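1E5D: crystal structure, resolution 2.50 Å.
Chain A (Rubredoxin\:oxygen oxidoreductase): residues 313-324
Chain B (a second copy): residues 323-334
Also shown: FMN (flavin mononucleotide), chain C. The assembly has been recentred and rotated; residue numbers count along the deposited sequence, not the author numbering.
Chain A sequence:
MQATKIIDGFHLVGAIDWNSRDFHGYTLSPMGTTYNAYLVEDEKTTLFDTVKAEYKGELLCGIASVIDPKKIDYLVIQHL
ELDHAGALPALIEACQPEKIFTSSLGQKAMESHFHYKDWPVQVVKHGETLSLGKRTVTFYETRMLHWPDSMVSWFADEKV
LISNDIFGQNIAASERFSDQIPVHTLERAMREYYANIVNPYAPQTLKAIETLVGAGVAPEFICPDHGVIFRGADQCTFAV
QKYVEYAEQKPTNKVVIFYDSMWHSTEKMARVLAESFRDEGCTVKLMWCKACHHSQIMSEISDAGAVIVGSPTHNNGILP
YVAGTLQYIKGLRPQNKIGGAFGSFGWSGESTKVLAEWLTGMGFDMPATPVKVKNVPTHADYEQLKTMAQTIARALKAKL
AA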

ATOM      1  N   THR A 313     -11.625  -1.581 -11.595  1.00 16.43           N
ATOM      2  CA  THR A 313     -12.456  -1.744 -10.400  1.00 12.12           C
ATOM      3  C   THR A 313     -12.161  -3.075  -9.726  1.00 13.24           C
ATOM      4  O   THR A 313     -12.278  -4.158 -10.293  1.00 17.06           O
ATOM      5  CB  THR A 313     -13.953  -1.659 -10.742  1.00 12.45           C
ATOM      6  OG1 THR A 313     -14.190  -0.360 -11.298  1.00 10.13           O
ATOM      7  CG2 THR A 313     -14.773  -1.783  -9.473  1.00 10.79           C
ATOM      8  N   HIS A 314     -11.767  -2.995  -8.458  1.00 16.63           N
ATOM      9  CA  HIS A 314     -11.503  -4.215  -7.708  1.00 16.10           C
ATOM     10  C   HIS A 314     -12.454  -4.256  -6.518  1.00 17.87           C
ATOM     11  O   HIS A 314     -12.347  -3.384  -5.660  1.00 15.27           O
ATOM     12  CB  HIS A 314     -10.048  -4.272  -7.250  1.00 11.73           C
ATOM     13  CG  HIS A 314      -9.693  -5.512  -6.492  1.00  9.73           C
ATOM     14  ND1 HIS A 314      -9.405  -5.522  -5.148  1.00  8.33           N
ATOM     15  CD2 HIS A 314      -9.589  -6.801  -6.896  1.00 13.98           C
ATOM     16  CE1 HIS A 314      -9.135  -6.753  -4.759  1.00 17.63           C
ATOM     17  NE2 HIS A 314      -9.236  -7.560  -5.804  1.00 16.92           N
ATOM     18  N   ASN A 315     -13.339  -5.245  -6.515  1.00 16.03           N
ATOM     19  CA  ASN A 315     -14.320  -5.375  -5.440  1.00 16.46           C
ATOM     20  C   ASN A 315     -15.006  -4.049  -5.136  1.00 11.80           C
ATOM     21  O   ASN A 315     -14.923  -3.530  -4.022  1.00 20.41           O
ATOM     22  CB  ASN A 315     -13.645  -5.945  -4.189  1.00 16.11           C
ATOM     23  CG  ASN A 315     -13.120  -7.348  -4.428  1.00 20.57           C
ATOM     24  OD1 ASN A 315     -13.701  -8.164  -5.141  1.00 17.04           O
ATOM     25  ND2 ASN A 315     -11.984  -7.633  -3.805  1.00 17.55           N
ATOM     26  N   ASN A 316     -15.675  -3.491  -6.140  1.00 12.48           N
ATOM     27  CA  ASN A 316     -16.496  -2.299  -5.960  1.00 19.23           C
ATOM     28  C   ASN A 316     -15.693  -1.072  -5.570  1.00 21.43           C
ATOM     29  O   ASN A 316     -16.258  -0.083  -5.112  1.00 32.37           O
ATOM     30  CB  ASN A 316     -17.580  -2.584  -4.902  1.00 11.25           C
ATOM     31  CG  ASN A 316     -18.431  -3.754  -5.395  1.00 14.98           C
ATOM     32  OD1 ASN A 316     -18.490  -4.805  -4.766  1.00 26.54           O
ATOM     33  ND2 ASN A 316     -19.059  -3.539  -6.549  1.00 19.83           N
ATOM     34  N   GLY A 317     -14.382  -1.161  -5.768  1.00 19.05           N
ATOM     35  CA  GLY A 317     -13.500  -0.054  -5.454  1.00  6.96           C
ATOM     36  C   GLY A 317     -12.241  -0.085  -6.306  1.00 12.01           C
ATOM     37  O   GLY A 317     -12.213  -0.685  -7.381  1.00 23.60           O
ATOM     38  N   ILE A 318     -11.213   0.571  -5.781  1.00  8.81           N
ATOM     39  CA  ILE A 318      -9.937   0.679  -6.473  1.00 11.25           C
ATOM     40  C   ILE A 318      -8.914  -0.229  -5.804  1.00  8.55           C
ATOM     41  O   ILE A 318      -9.120  -0.652  -4.669  1.00  7.25           O
ATOM     42  CB  ILE A 318      -9.422   2.127  -6.464  1.00 15.63           C
ATOM     43  CG1 ILE A 318      -9.079   2.627  -5.058  1.00 12.77           C
ATOM     44  CG2 ILE A 318     -10.408   3.066  -7.136  1.00  8.87           C
ATOM     45  CD1 ILE A 318      -8.344   3.952  -5.038  1.00 14.59           C
ATOM     46  N   LEU A 319      -7.842  -0.511  -6.523  1.00  9.58           N
ATOM     47  CA  LEU A 319      -6.768  -1.348  -6.009  1.00 12.10           C
ATOM     48  C   LEU A 319      -6.074  -0.691  -4.822  1.00 11.88           C
ATOM     49  O   LEU A 319      -5.883   0.514  -4.718  1.00 19.11           O
ATOM     50  CB  LEU A 319      -5.775  -1.681  -7.126  1.00  9.07           C
ATOM     51  CG  LEU A 319      -6.276  -2.661  -8.197  1.00  5.02           C
ATOM     52  CD1 LEU A 319      -5.216  -2.856  -9.278  1.00  8.37           C
ATOM     53  CD2 LEU A 319      -6.652  -3.995  -7.578  1.00  6.94           C
ATOM     54  N   PRO A 320      -5.700  -1.567  -3.885  1.00 12.54           N
ATOM     55  CA  PRO A 320      -5.176  -1.157  -2.586  1.00  6.81           C
ATOM     56  C   PRO A 320      -4.018  -0.173  -2.694  1.00 10.05           C
ATOM     57  O   PRO A 320      -3.983   0.844  -2.006  1.00 14.71           O
ATOM     58  CB  PRO A 320      -4.644  -2.475  -2.020  1.00  7.62           C
ATOM     59  CG  PRO A 320      -5.470  -3.529  -2.675  1.00  9.78           C
ATOM     60  CD  PRO A 320      -5.771  -3.034  -4.051  1.00  8.64           C
ATOM     61  N   TYR A 321      -3.059  -0.485  -3.554  1.00  8.90           N
ATOM     62  CA  TYR A 321      -1.858   0.321  -3.704  1.00  7.46           C
ATOM     63  C   TYR A 321      -2.183   1.682  -4.302  1.00 11.59           C
ATOM     64  O   TYR A 321      -1.504   2.679  -4.041  1.00 10.21           O
ATOM     65  CB  TYR A 321      -0.847  -0.412  -4.584  1.00 13.83           C
ATOM     66  CG  TYR A 321      -0.194  -1.583  -3.901  1.00 17.07           C
ATOM     67  CD1 TYR A 321      -0.084  -1.607  -2.517  1.00 18.98           C
ATOM     68  CD2 TYR A 321       0.305  -2.654  -4.626  1.00 14.62           C
ATOM     69  CE1 TYR A 321       0.511  -2.671  -1.866  1.00 19.40           C
ATOM     70  CE2 TYR A 321       0.904  -3.726  -3.980  1.00 14.76           C
ATOM     71  CZ  TYR A 321       1.000  -3.729  -2.607  1.00 19.14           C
ATOM     72  OH  TYR A 321       1.596  -4.785  -1.959  1.00 24.84           O
ATOM     73  N   VAL A 322      -3.242   1.726  -5.114  1.00 11.32           N
ATOM     74  CA  VAL A 322      -3.669   3.037  -5.606  1.00 12.31           C
ATOM     75  C   VAL A 322      -4.288   3.844  -4.468  1.00  7.78           C
ATOM     76  O   VAL A 322      -4.017   5.026  -4.286  1.00 11.50           O
ATOM     77  CB  VAL A 322      -4.656   2.906  -6.777  1.00 11.16           C
ATOM     78  CG1 VAL A 322      -5.125   4.285  -7.203  1.00 12.27           C
ATOM     79  CG2 VAL A 322      -3.993   2.181  -7.936  1.00  6.31           C
ATOM     80  N   ALA A 323      -5.124   3.183  -3.684  1.00  7.47           N
ATOM     81  CA  ALA A 323      -5.720   3.819  -2.517  1.00 14.45           C
ATOM     82  C   ALA A 323      -4.661   4.310  -1.543  1.00 12.82           C
ATOM     83  O   ALA A 323      -4.729   5.444  -1.059  1.00 19.24           O
ATOM     84  CB  ALA A 323      -6.663   2.855  -1.808  1.00  5.58           C
ATOM     85  N   GLY A 324      -3.673   3.471  -1.237  1.00 14.89           N
ATOM     86  CA  GLY A 324      -2.639   3.874  -0.287  1.00  8.62           C
ATOM     87  C   GLY A 324      -1.856   5.084  -0.764  1.00  8.90           C
ATOM     88  O   GLY A 324      -1.513   5.977   0.013  1.00 15.21           O
TER
ATOM     89  N   ALA B 323      -4.144   2.240   5.200  1.00  7.61           N
ATOM     90  CA  ALA B 323      -5.266   2.610   4.337  1.00 14.47           C
ATOM     91  C   ALA B 323      -5.426   1.599   3.209  1.00 12.75           C
ATOM     92  O   ALA B 323      -6.506   1.062   2.987  1.00 19.23           O
ATOM     93  CB  ALA B 323      -5.076   4.016   3.799  1.00  5.58           C
ATOM     94  N   GLY B 324      -4.355   1.303   2.483  1.00 14.83           N
ATOM     95  CA  GLY B 324      -4.431   0.314   1.417  1.00  8.57           C
ATOM     96  C   GLY B 324      -4.984  -1.012   1.892  1.00  8.90           C
ATOM     97  O   GLY B 324      -5.892  -1.591   1.296  1.00 15.46           O
ATOM     98  N   THR B 325      -4.461  -1.533   2.999  1.00  9.65           N
ATOM     99  CA  THR B 325      -4.942  -2.800   3.525  1.00  9.81           C
ATOM    100  C   THR B 325      -6.414  -2.730   3.900  1.00 10.36           C
ATOM    101  O   THR B 325      -7.164  -3.678   3.707  1.00 12.32           O
ATOM    102  CB  THR B 325      -4.145  -3.205   4.780  1.00 19.02           C
ATOM    103  OG1 THR B 325      -2.760  -3.285   4.432  1.00 23.88           O
ATOM    104  CG2 THR B 325      -4.597  -4.576   5.265  1.00  6.37           C
ATOM    105  N   LEU B 326      -6.815  -1.583   4.456  1.00 12.38           N
ATOM    106  CA  LEU B 326      -8.217  -1.444   4.840  1.00 10.99           C
ATOM    107  C   LEU B 326      -9.102  -1.492   3.595  1.00 12.36           C
ATOM    108  O   LEU B 326     -10.165  -2.110   3.624  1.00 18.01           O
ATOM    109  CB  LEU B 326      -8.457  -0.160   5.630  1.00  7.16           C
ATOM    110  CG  LEU B 326      -7.997  -0.210   7.091  1.00 13.25           C
ATOM    111  CD1 LEU B 326      -8.155   1.141   7.777  1.00 13.33           C
ATOM    112  CD2 LEU B 326      -8.758  -1.287   7.852  1.00 12.84           C
ATOM    113  N   GLN B 327      -8.651  -0.841   2.524  1.00  8.94           N
ATOM    114  CA  GLN B 327      -9.447  -0.765   1.308  1.00 10.16           C
ATOM    115  C   GLN B 327      -9.653  -2.170   0.752  1.00 12.42           C
ATOM    116  O   GLN B 327     -10.711  -2.513   0.236  1.00 10.74           O
ATOM    117  CB  GLN B 327      -8.780   0.103   0.245  1.00 11.15           C
ATOM    118  CG  GLN B 327      -9.583   0.225  -1.048  1.00 18.49           C
ATOM    119  CD  GLN B 327     -10.987   0.731  -0.772  1.00 31.81           C
ATOM    120  OE1 GLN B 327     -11.151   1.820  -0.220  1.00 47.01           O
ATOM    121  NE2 GLN B 327     -11.992  -0.056  -1.140  1.00 32.16           N
ATOM    122  N   TYR B 328      -8.582  -2.941   0.878  1.00 15.42           N
ATOM    123  CA  TYR B 328      -8.571  -4.316   0.402  1.00 15.20           C
ATOM    124  C   TYR B 328      -9.606  -5.157   1.146  1.00 14.89           C
ATOM    125  O   TYR B 328     -10.450  -5.808   0.544  1.00 16.89           O
ATOM    126  CB  TYR B 328      -7.178  -4.924   0.591  1.00  9.48           C
ATOM    127  CG  TYR B 328      -7.031  -6.315   0.032  1.00  6.12           C
ATOM    128  CD1 TYR B 328      -7.085  -6.526  -1.335  1.00  7.99           C
ATOM    129  CD2 TYR B 328      -6.843  -7.405   0.866  1.00  8.45           C
ATOM    130  CE1 TYR B 328      -6.952  -7.791  -1.863  1.00  9.68           C
ATOM    131  CE2 TYR B 328      -6.706  -8.674   0.337  1.00  5.13           C
ATOM    132  CZ  TYR B 328      -6.762  -8.860  -1.017  1.00  3.77           C
ATOM    133  OH  TYR B 328      -6.634 -10.122  -1.571  1.00 13.22           O
ATOM    134  N   ILE B 329      -9.496  -5.122   2.465  1.00 13.07           N
ATOM    135  CA  ILE B 329     -10.341  -5.871   3.371  1.00 15.40           C
ATOM    136  C   ILE B 329     -11.811  -5.530   3.197  1.00 13.57           C
ATOM    137  O   ILE B 329     -12.665  -6.404   3.129  1.00 15.38           O
ATOM    138  CB  ILE B 329      -9.924  -5.579   4.827  1.00 13.52           C
ATOM    139  CG1 ILE B 329      -8.534  -6.118   5.164  1.00 13.42           C
ATOM    140  CG2 ILE B 329     -10.958  -6.107   5.799  1.00 17.54           C
ATOM    141  CD1 ILE B 329      -8.167  -5.902   6.616  1.00 41.72           C
ATOM    142  N   LYS B 330     -12.125  -4.245   3.127  1.00 12.14           N
ATOM    143  CA  LYS B 330     -13.515  -3.813   3.009  1.00 12.45           C
ATOM    144  C   LYS B 330     -14.141  -4.404   1.753  1.00 16.12           C
ATOM    145  O   LYS B 330     -15.298  -4.806   1.787  1.00 25.29           O
ATOM    146  CB  LYS B 330     -13.583  -2.295   2.990  1.00 12.81           C
ATOM    147  CG  LYS B 330     -14.823  -1.658   2.389  1.00 14.02           C
ATOM    148  CD  LYS B 330     -14.817  -0.159   2.675  1.00 24.82           C
ATOM    149  CE  LYS B 330     -16.194   0.463   2.549  1.00 31.31           C
ATOM    150  NZ  LYS B 330     -17.009   0.329   3.791  1.00 40.62           N
ATOM    151  N   GLY B 331     -13.368  -4.435   0.673  1.00 11.97           N
ATOM    152  CA  GLY B 331     -13.810  -4.945  -0.607  1.00 12.60           C
ATOM    153  C   GLY B 331     -14.212  -6.405  -0.532  1.00 17.19           C
ATOM    154  O   GLY B 331     -15.117  -6.855  -1.231  1.00 16.04           O
ATOM    155  N   LEU B 332     -13.528  -7.150   0.331  1.00 11.67           N
ATOM    156  CA  LEU B 332     -13.805  -8.572   0.435  1.00 12.82           C
ATOM    157  C   LEU B 332     -14.918  -8.858   1.429  1.00 16.36           C
ATOM    158  O   LEU B 332     -15.331 -10.007   1.582  1.00 11.39           O
ATOM    159  CB  LEU B 332     -12.524  -9.296   0.857  1.00 16.22           C
ATOM    160  CG  LEU B 332     -11.473  -9.404  -0.253  1.00 19.23           C
ATOM    161  CD1 LEU B 332     -10.134  -9.770   0.365  1.00 36.79           C
ATOM    162  CD2 LEU B 332     -11.922 -10.405  -1.302  1.00  9.45           C
ATOM    163  N   ARG B 333     -15.399  -7.819   2.094  1.00 22.04           N
ATOM    164  CA  ARG B 333     -16.548  -7.877   2.982  1.00 20.36           C
ATOM    165  C   ARG B 333     -16.497  -8.995   4.008  1.00 17.13           C
ATOM    166  O   ARG B 333     -17.353  -9.888   4.004  1.00 25.66           O
ATOM    167  CB  ARG B 333     -17.827  -8.038   2.138  1.00 19.23           C
ATOM    168  CG  ARG B 333     -17.987  -6.950   1.087  1.00 25.40           C
ATOM    169  CD  ARG B 333     -19.411  -6.870   0.569  1.00 40.42           C
ATOM    170  NE  ARG B 333     -19.480  -6.605  -0.865  1.00 59.61           N
ATOM    171  CZ  ARG B 333     -20.309  -7.195  -1.716  1.00 74.06           C
ATOM    172  NH1 ARG B 333     -21.171  -8.111  -1.290  1.00 92.10           N
ATOM    173  NH2 ARG B 333     -20.282  -6.872  -3.004  1.00 93.41           N
ATOM    174  N   PRO B 334     -15.537  -8.983   4.921  1.00 15.61           N
ATOM    175  CA  PRO B 334     -15.545  -9.997   5.985  1.00  8.07           C
ATOM    176  C   PRO B 334     -16.770  -9.785   6.875  1.00 17.43           C
ATOM    177  O   PRO B 334     -17.116  -8.637   7.165  1.00 20.97           O
ATOM    178  CB  PRO B 334     -14.259  -9.697   6.753  1.00  4.59           C
ATOM    179  CG  PRO B 334     -14.013  -8.239   6.509  1.00  7.53           C
ATOM    180  CD  PRO B 334     -14.418  -8.037   5.065  1.00 15.13           C
TER
HETATM  181  N1  FMN C 403     -15.144  -5.323 -12.042  1.00 14.84           N
HETATM  182  C2  FMN C 403     -16.205  -4.682 -11.572  1.00 15.12           C
HETATM  183  O2  FMN C 403     -16.994  -4.125 -12.287  1.00 23.05           O
HETATM  184  N3  FMN C 403     -16.471  -4.604 -10.179  1.00 10.02           N
HETATM  185  C4  FMN C 403     -15.869  -5.492  -9.306  1.00  9.16           C
HETATM  186  O4  FMN C 403     -16.110  -5.365  -8.120  1.00 18.66           O
HETATM  187  C4A FMN C 403     -14.732  -6.237  -9.826  1.00  6.60           C
HETATM  188  N5  FMN C 403     -13.862  -6.835  -8.980  1.00 12.63           N
HETATM  189  C5A FMN C 403     -13.021  -7.766  -9.541  1.00 10.02           C
HETATM  190  C6  FMN C 403     -12.186  -8.506  -8.664  1.00 11.90           C
HETATM  191  C7  FMN C 403     -11.145  -9.264  -9.144  1.00  7.99           C
HETATM  192  C7M FMN C 403     -10.107  -9.790  -8.189  1.00  7.74           C
HETATM  193  C8  FMN C 403     -10.863  -9.281 -10.566  1.00 10.48           C
HETATM  194  C8M FMN C 403      -9.875 -10.277 -11.128  1.00  6.61           C
HETATM  195  C9  FMN C 403     -11.802  -8.718 -11.444  1.00  7.53           C
HETATM  196  C9A FMN C 403     -12.732  -7.810 -10.933  1.00  9.01           C
HETATM  197  N10 FMN C 403     -13.462  -6.895 -11.754  1.00 15.14           N
HETATM  198  C10 FMN C 403     -14.470  -6.187 -11.256  1.00  8.56           C
HETATM  199  C1' FMN C 403     -13.217  -6.961 -13.214  1.00  7.22           C
HETATM  200  C2' FMN C 403     -11.988  -6.104 -13.609  1.00  9.86           C
HETATM  201  O2' FMN C 403     -12.213  -4.741 -13.270  1.00 13.13           O
HETATM  202  C3' FMN C 403     -11.857  -6.259 -15.116  1.00  7.89           C
HETATM  203  O3' FMN C 403     -11.243  -7.527 -15.332  1.00 13.96           O
HETATM  204  C4' FMN C 403     -10.961  -5.168 -15.709  1.00 13.55           C
HETATM  205  O4' FMN C 403     -10.833  -5.362 -17.127  1.00 23.46           O
HETATM  206  C5' FMN C 403      -9.618  -5.265 -15.018  1.00  8.25           C
HETATM  207  O5' FMN C 403      -8.658  -4.175 -15.616  1.00 17.66           O
HETATM  208  P   FMN C 403      -7.147  -4.367 -15.606  1.00 17.45           P
HETATM  209  O1P FMN C 403      -6.544  -2.968 -15.744  1.00 10.42           O
HETATM  210  O2P FMN C 403      -6.712  -5.100 -14.503  1.00 12.15           O
HETATM  211  O3P FMN C 403      -6.753  -5.149 -16.774  1.00 13.85           O
HETATM  212  O   HOH W   1     -11.960  -2.846  -2.518  1.00 42.82           O
HETATM  213  O   HOH W   2     -11.078  -5.777  -2.164  1.00 18.67           O
HETATM  214  O   HOH W   3     -17.465  -5.250  -2.114  1.00 30.65           O

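The chain A stretch opens with a type I' turn from A:His314 to A:Gly317, closed by hydrogen bonds from A:His314 N to A:Gly317 O (2.6 Å) and from A:Gly317 N to A:His314 O (3.0 Å). Asparagine tolerates the positive phi of the two central positions, and the turn presents A:Asn315 N to FMN N5 (3.0 Å) and A:Asn316 N to FMN O4 (2.8 Å), both hydrogen bonds. After the N-cap residue A:Leu319, a helix begins at A:Pro320, where proline's fixed phi and missing amide hydrogen cost nothing. Its axis passes 7.6 Å from that of the chain B helix, the two directions 138° apart.

Glycines permit the close approach. B:Gly324 CA lies 3.5 Å from A:Pro320 O, and an idealized CB on B:Gly324 would sit tightly, 3.1 Å from A:Pro320 O. At B:Gly331 a CB would clash with A:Asn315 CB, 3.0 Å away; instead, A:Asn315 CB packs 3.4 Å from B:Gly331 O.

Between these points the contact is largely apolar. A:Pro320 CG meets B:Tyr328 CD1 at 3.7 Å, and the edge of the A:His314 ring brings CE1 to 3.8 Å from B:Tyr328 CE1. B:Gln327, pointing toward chain A, lays its CG 4.0 Å from A:Ala323 CB, a methyl that points toward chain B and packs against the aliphatic part of the glutamine. Summed over both sides, 517 Å² is buried, A:Asn315 and B:Gln327 giving the largest shares (66 Å² each).

Polar ends are joined mainly through water. Water 2 accepts from A:Asn315 ND2 (2.6 Å) and donates to B:Tyr328 O (2.8 Å); water 1 accepts from B:Gln327 NE2 (3.1 Å) and lies 3.2 Å from A:His314 O, one of several acceptors competing for its protons. The one direct hydrogen bond runs from B:Arg333 NH2 to A:Asn316 OD1 (3.3 Å), in the guanidinium plane. Arginine's length suits this more exposed margin, where water 3 accepts from B:Arg333 NE (2.7 Å) and donates to A:Asn316 OD1 (2.9 Å) and B:Gly331 O (3.0 Å).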